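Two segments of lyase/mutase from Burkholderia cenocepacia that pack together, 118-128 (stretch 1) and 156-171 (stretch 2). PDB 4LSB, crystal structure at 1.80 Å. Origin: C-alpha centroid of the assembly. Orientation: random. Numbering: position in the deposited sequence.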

# COMPACT_ATOMS: atom_id res chain seq x y z
N GLY B 118 -15.20 -3.51 -14.46
CA GLY B 118 -14.25 -4.33 -15.14
C GLY B 118 -13.99 -5.71 -14.57
O GLY B 118 -13.23 -6.50 -15.13
N ALA B 119 -14.65 -6.02 -13.47
CA ALA B 119 -14.52 -7.35 -12.88
C ALA B 119 -15.18 -8.41 -13.77
O ALA B 119 -16.20 -8.18 -14.41
N VAL B 120 -14.59 -9.60 -13.76
CA VAL B 120 -15.19 -10.72 -14.45
C VAL B 120 -15.69 -11.77 -13.50
O VAL B 120 -16.14 -12.84 -13.89
N GLY B 121 -15.60 -11.50 -12.22
CA GLY B 121 -16.20 -12.33 -11.23
C GLY B 121 -16.33 -11.56 -9.93
O GLY B 121 -15.79 -10.46 -9.76
N GLY B 122 -17.05 -12.14 -9.01
CA GLY B 122 -17.12 -11.56 -7.65
C GLY B 122 -17.87 -12.42 -6.67
O GLY B 122 -18.55 -13.35 -7.08
N SER B 123 -17.76 -12.06 -5.38
CA SER B 123 -18.34 -12.78 -4.26
C SER B 123 -19.46 -12.02 -3.56
O SER B 123 -19.34 -10.82 -3.28
N ILE B 124 -20.51 -12.74 -3.21
CA ILE B 124 -21.61 -12.22 -2.41
C ILE B 124 -21.74 -13.11 -1.20
O ILE B 124 -21.98 -14.30 -1.31
N GLU B 125 -21.60 -12.49 -0.03
CA GLU B 125 -21.67 -13.24 1.20
C GLU B 125 -22.99 -13.12 1.91
O GLU B 125 -23.77 -12.18 1.65
N ASP B 126 -23.26 -14.05 2.82
CA ASP B 126 -24.53 -14.07 3.60
C ASP B 126 -24.43 -13.53 5.03
O ASP B 126 -25.16 -13.94 5.91
N ALA B 127 -23.49 -12.63 5.27
CA ALA B 127 -23.36 -11.95 6.54
C ALA B 127 -24.15 -10.66 6.44
O ALA B 127 -23.98 -9.87 5.52
N THR B 128 -25.00 -10.45 7.45
CA THR B 128 -25.96 -9.35 7.46
C THR B 128 -25.27 -8.09 7.97
O THR B 128 -25.69 -6.97 7.65
N PRO B 156 -22.74 -9.89 -21.12
CA PRO B 156 -22.37 -10.48 -22.44
C PRO B 156 -21.06 -11.31 -22.42
O PRO B 156 -20.45 -11.54 -23.47
N PHE B 157 -20.66 -11.74 -21.25
CA PHE B 157 -19.48 -12.60 -21.06
C PHE B 157 -19.73 -13.39 -19.81
O PHE B 157 -20.63 -13.05 -19.04
N PRO B 158 -18.97 -14.48 -19.60
CA PRO B 158 -19.25 -15.30 -18.44
C PRO B 158 -18.73 -14.64 -17.15
O PRO B 158 -17.53 -14.40 -17.00
N PHE B 159 -19.62 -14.35 -16.24
CA PHE B 159 -19.23 -13.73 -14.96
C PHE B 159 -19.21 -14.84 -13.93
O PHE B 159 -20.19 -15.60 -13.80
N THR B 160 -18.07 -15.01 -13.27
CA THR B 160 -17.89 -16.10 -12.31
C THR B 160 -18.29 -15.64 -10.93
O THR B 160 -17.57 -14.86 -10.28
N LEU B 161 -19.51 -16.06 -10.53
CA LEU B 161 -20.09 -15.71 -9.24
C LEU B 161 -19.68 -16.68 -8.13
O LEU B 161 -19.95 -17.86 -8.20
N THR B 162 -19.03 -16.11 -7.11
CA THR B 162 -18.69 -16.86 -5.90
C THR B 162 -19.75 -16.54 -4.83
O THR B 162 -19.95 -15.39 -4.48
N ALA B 163 -20.42 -17.58 -4.32
CA ALA B 163 -21.35 -17.43 -3.24
C ALA B 163 -20.63 -17.84 -1.95
O ALA B 163 -20.02 -18.92 -1.89
N ARG B 164 -20.61 -16.92 -0.99
CA ARG B 164 -19.99 -17.12 0.33
C ARG B 164 -20.99 -17.42 1.45
O ARG B 164 -22.04 -16.77 1.60
N CYS B 165 -20.64 -18.40 2.25
CA CYS B 165 -21.34 -18.68 3.50
C CYS B 165 -20.41 -18.35 4.66
O CYS B 165 -19.30 -18.92 4.79
N GLU B 166 -20.86 -17.43 5.51
CA GLU B 166 -19.98 -16.83 6.48
C GLU B 166 -20.09 -17.44 7.88
O GLU B 166 -19.53 -16.91 8.82
N ASN B 167 -20.82 -18.54 7.98
CA ASN B 167 -21.09 -19.22 9.24
C ASN B 167 -19.93 -19.31 10.18
O ASN B 167 -20.05 -18.93 11.37
N TYR B 168 -18.79 -19.79 9.67
CA TYR B 168 -17.63 -20.06 10.51
C TYR B 168 -16.95 -18.80 11.00
O TYR B 168 -16.13 -18.88 11.92
N LEU B 169 -17.23 -17.65 10.38
CA LEU B 169 -16.69 -16.39 10.88
C LEU B 169 -17.60 -15.73 11.95
O LEU B 169 -17.19 -14.72 12.55
N HIS B 170 -18.77 -16.28 12.22
CA HIS B 170 -19.70 -15.68 13.18
C HIS B 170 -20.19 -16.69 14.24
O HIS B 170 -21.37 -16.77 14.58
N GLY B 171 -19.27 -17.50 14.73
CA GLY B 171 -19.58 -18.48 15.77
C GLY B 171 -20.47 -19.67 15.47
O GLY B 171 -20.70 -20.49 16.37

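The strongest polar side-chain contact between the stretches is made by Asp126. Its chi1 is p, and its CA-to-CB bond runs sideways, but the carboxylate reaches stretch 2. Glu166 N donates to Asp126 OD1 at 2.8 Å. This bond continues the pairing just past the strands, where the backbone bond from Asp126 N to Arg164 O is weak at 3.2 Å. Asp126 OD2 is hydrogen-bonded elsewhere in the structure.

Arg164 is the centre of the charged group. It has chi1 m, chi2 t and chi3 p. Within stretch 2 its guanidinium grips the carboxylate of Glu166 with two bonds: Arg164 NE to Glu166 OE2 at 2.7 Å, and Arg164 NH2 to Glu166 OE1 at 2.8 Å. Glu166 bends to meet it, with chi1 and chi2 both m. Glu125, with chi1 p and chi2 t, comes over one face of the guanidinium. Glu125 OE1 lies 3.4 Å from Arg164 NH2, a salt bridge of charges alone, since no N-H points at the oxygen. Glu125 OE1 is also 4.1 Å from Glu166 OE1. The arginine sits close to both of these like charges.

Two waters join the stretches. Water 1 accepts from Arg164 NH1 at 3.0 Å and is hydrogen-bonded to Ser123 OG at 2.7 Å. Water 2 donates to Ile124 O and to Arg164 O, each at 2.9 Å.

The strands pair in parallel. In each extended strand, side chains alternate between the two sheet faces. Ser123, Glu125, Thr160, Thr162 and Arg164 share one face. Ser123 is p and Thr162 is m; Ser123 CB lies 4.1 Å from Thr162 CB. Ser123 CB also meets Arg164 CD at 3.8 Å, so the aliphatic part of the arginine packs here too. Further along, Glu125 CB rests 3.6 Å from Glu166 CG.

Ile124, Leu161 and Ala163 point to the other face. Ile124 is m, m and Leu161 is t, p. Ile124 CG1 meets Leu161 CD1 at 4.1 Å.

At the start of the pairing, Phe159 has chi1 t. Its CA-to-CB bond runs sideways, but its ring comes in against the glycines. Gly121 CA sits over the ring face, 3.6 Å from the centroid of the Phe159 ring, a CH-pi contact. Gly122 N is 3.3 Å from Phe159 CZ. Phe157, chi1 p, points toward stretch 1, with Phe157 CE1 4.4 Å from Val120 CG1.

At the far end, Ala127 points toward stretch 2. Ala127 CB lies 3.9 Å from Glu166 CG and 3.8 Å from His170 CE1. His170 is m, and His170 ND1 donates to Glu166 O at 3.2 Å.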

# COMPACT_ATOMS: atom_id res chain seq x y z
CB ALA B 119 -15.10 -7.37 -11.47
CB VAL B 120 -14.24 -11.33 -15.46
CG1 VAL B 120 -14.01 -10.40 -16.62
CG2 VAL B 120 -12.92 -11.73 -14.81
CB SER B 123 -17.28 -13.11 -3.18
OG SER B 123 -16.63 -11.97 -2.60
CB ILE B 124 -22.95 -12.20 -3.18
CG1 ILE B 124 -22.88 -11.26 -4.38
CG2 ILE B 124 -24.09 -11.72 -2.29
CD1 ILE B 124 -22.65 -9.77 -4.08
CB GLU B 125 -20.52 -12.87 2.12
CG GLU B 125 -20.55 -11.45 2.62
CD GLU B 125 -19.18 -10.94 3.06
OE1 GLU B 125 -18.12 -11.16 2.41
OE2 GLU B 125 -19.19 -10.23 4.08
CB ASP B 126 -25.13 -15.49 3.57
CG ASP B 126 -24.18 -16.56 4.16
OD1 ASP B 126 -23.17 -16.13 4.72
OD2 ASP B 126 -24.46 -17.77 4.06
CB ALA B 127 -21.92 -11.64 6.88
CB THR B 128 -27.08 -9.67 8.44
OG1 THR B 128 -26.50 -9.87 9.72
CG2 THR B 128 -27.80 -10.95 8.06
CB PRO B 156 -22.22 -9.26 -23.33
CG PRO B 156 -21.76 -8.18 -22.42
CD PRO B 156 -22.46 -8.45 -21.09
CB PHE B 157 -18.20 -11.77 -20.91
CG PHE B 157 -18.30 -10.69 -19.90
CD1 PHE B 157 -18.16 -10.95 -18.54
CD2 PHE B 157 -18.55 -9.39 -20.30
CE1 PHE B 157 -18.27 -9.93 -17.61
CE2 PHE B 157 -18.66 -8.39 -19.38
CZ PHE B 157 -18.53 -8.65 -18.03
CB PRO B 158 -18.51 -16.61 -18.72
CG PRO B 158 -17.62 -16.37 -19.88
CD PRO B 158 -18.07 -15.11 -20.57
CB PHE B 159 -20.21 -12.63 -14.57
CG PHE B 159 -19.86 -11.91 -13.27
CD1 PHE B 159 -20.21 -12.44 -12.04
CD2 PHE B 159 -19.23 -10.68 -13.31
CE1 PHE B 159 -19.90 -11.78 -10.89
CE2 PHE B 159 -18.91 -10.02 -12.16
CZ PHE B 159 -19.25 -10.58 -10.94
CB THR B 160 -16.46 -16.61 -12.28
OG1 THR B 160 -16.14 -17.14 -13.56
CG2 THR B 160 -16.31 -17.70 -11.21
CB LEU B 161 -21.61 -15.59 -9.26
CG LEU B 161 -22.24 -15.21 -7.90
CD1 LEU B 161 -22.04 -13.76 -7.52
CD2 LEU B 161 -23.74 -15.51 -7.86
CB THR B 162 -17.28 -16.53 -5.40
OG1 THR B 162 -16.31 -16.82 -6.39
CG2 THR B 162 -16.95 -17.35 -4.16
CB ALA B 163 -22.57 -18.33 -3.47
CB ARG B 164 -19.16 -15.89 0.72
CG ARG B 164 -17.78 -15.86 0.08
CD ARG B 164 -16.97 -14.60 0.33
NE ARG B 164 -16.75 -14.36 1.74
CZ ARG B 164 -15.84 -13.54 2.23
NH1 ARG B 164 -15.00 -12.88 1.44
NH2 ARG B 164 -15.75 -13.38 3.52
CB CYS B 165 -21.83 -20.12 3.58
SG CYS B 165 -22.52 -20.47 5.21
CB GLU B 166 -20.23 -15.32 6.54
CG GLU B 166 -20.07 -14.64 5.22
CD GLU B 166 -18.64 -14.67 4.70
OE1 GLU B 166 -17.78 -14.01 5.32
OE2 GLU B 166 -18.37 -15.34 3.68
CB ASN B 167 -21.60 -20.62 8.97
CG ASN B 167 -23.10 -20.69 8.82
OD1 ASN B 167 -23.81 -19.73 9.08
ND2 ASN B 167 -23.58 -21.83 8.39
CB TYR B 168 -16.60 -20.95 9.79
CG TYR B 168 -16.91 -22.44 9.84
CD1 TYR B 168 -18.07 -22.97 9.25
CD2 TYR B 168 -16.03 -23.32 10.46
CE1 TYR B 168 -18.34 -24.32 9.29
CE2 TYR B 168 -16.29 -24.68 10.51
CZ TYR B 168 -17.42 -25.19 9.93
OH TYR B 168 -17.65 -26.52 10.00
CB LEU B 169 -16.42 -15.40 9.76
CG LEU B 169 -15.56 -15.87 8.56
CD1 LEU B 169 -15.40 -14.70 7.60
CD2 LEU B 169 -14.19 -16.40 8.97
CB HIS B 170 -20.89 -15.03 12.42
CG HIS B 170 -20.49 -13.89 11.55
ND1 HIS B 170 -20.02 -14.06 10.27
CD2 HIS B 170 -20.44 -12.55 11.80
CE1 HIS B 170 -19.71 -12.88 9.75
NE2 HIS B 170 -19.95 -11.95 10.66
O HOH W 1 -14.31 -12.82 -1.53
O HOH W 2 -24.20 -15.51 0.05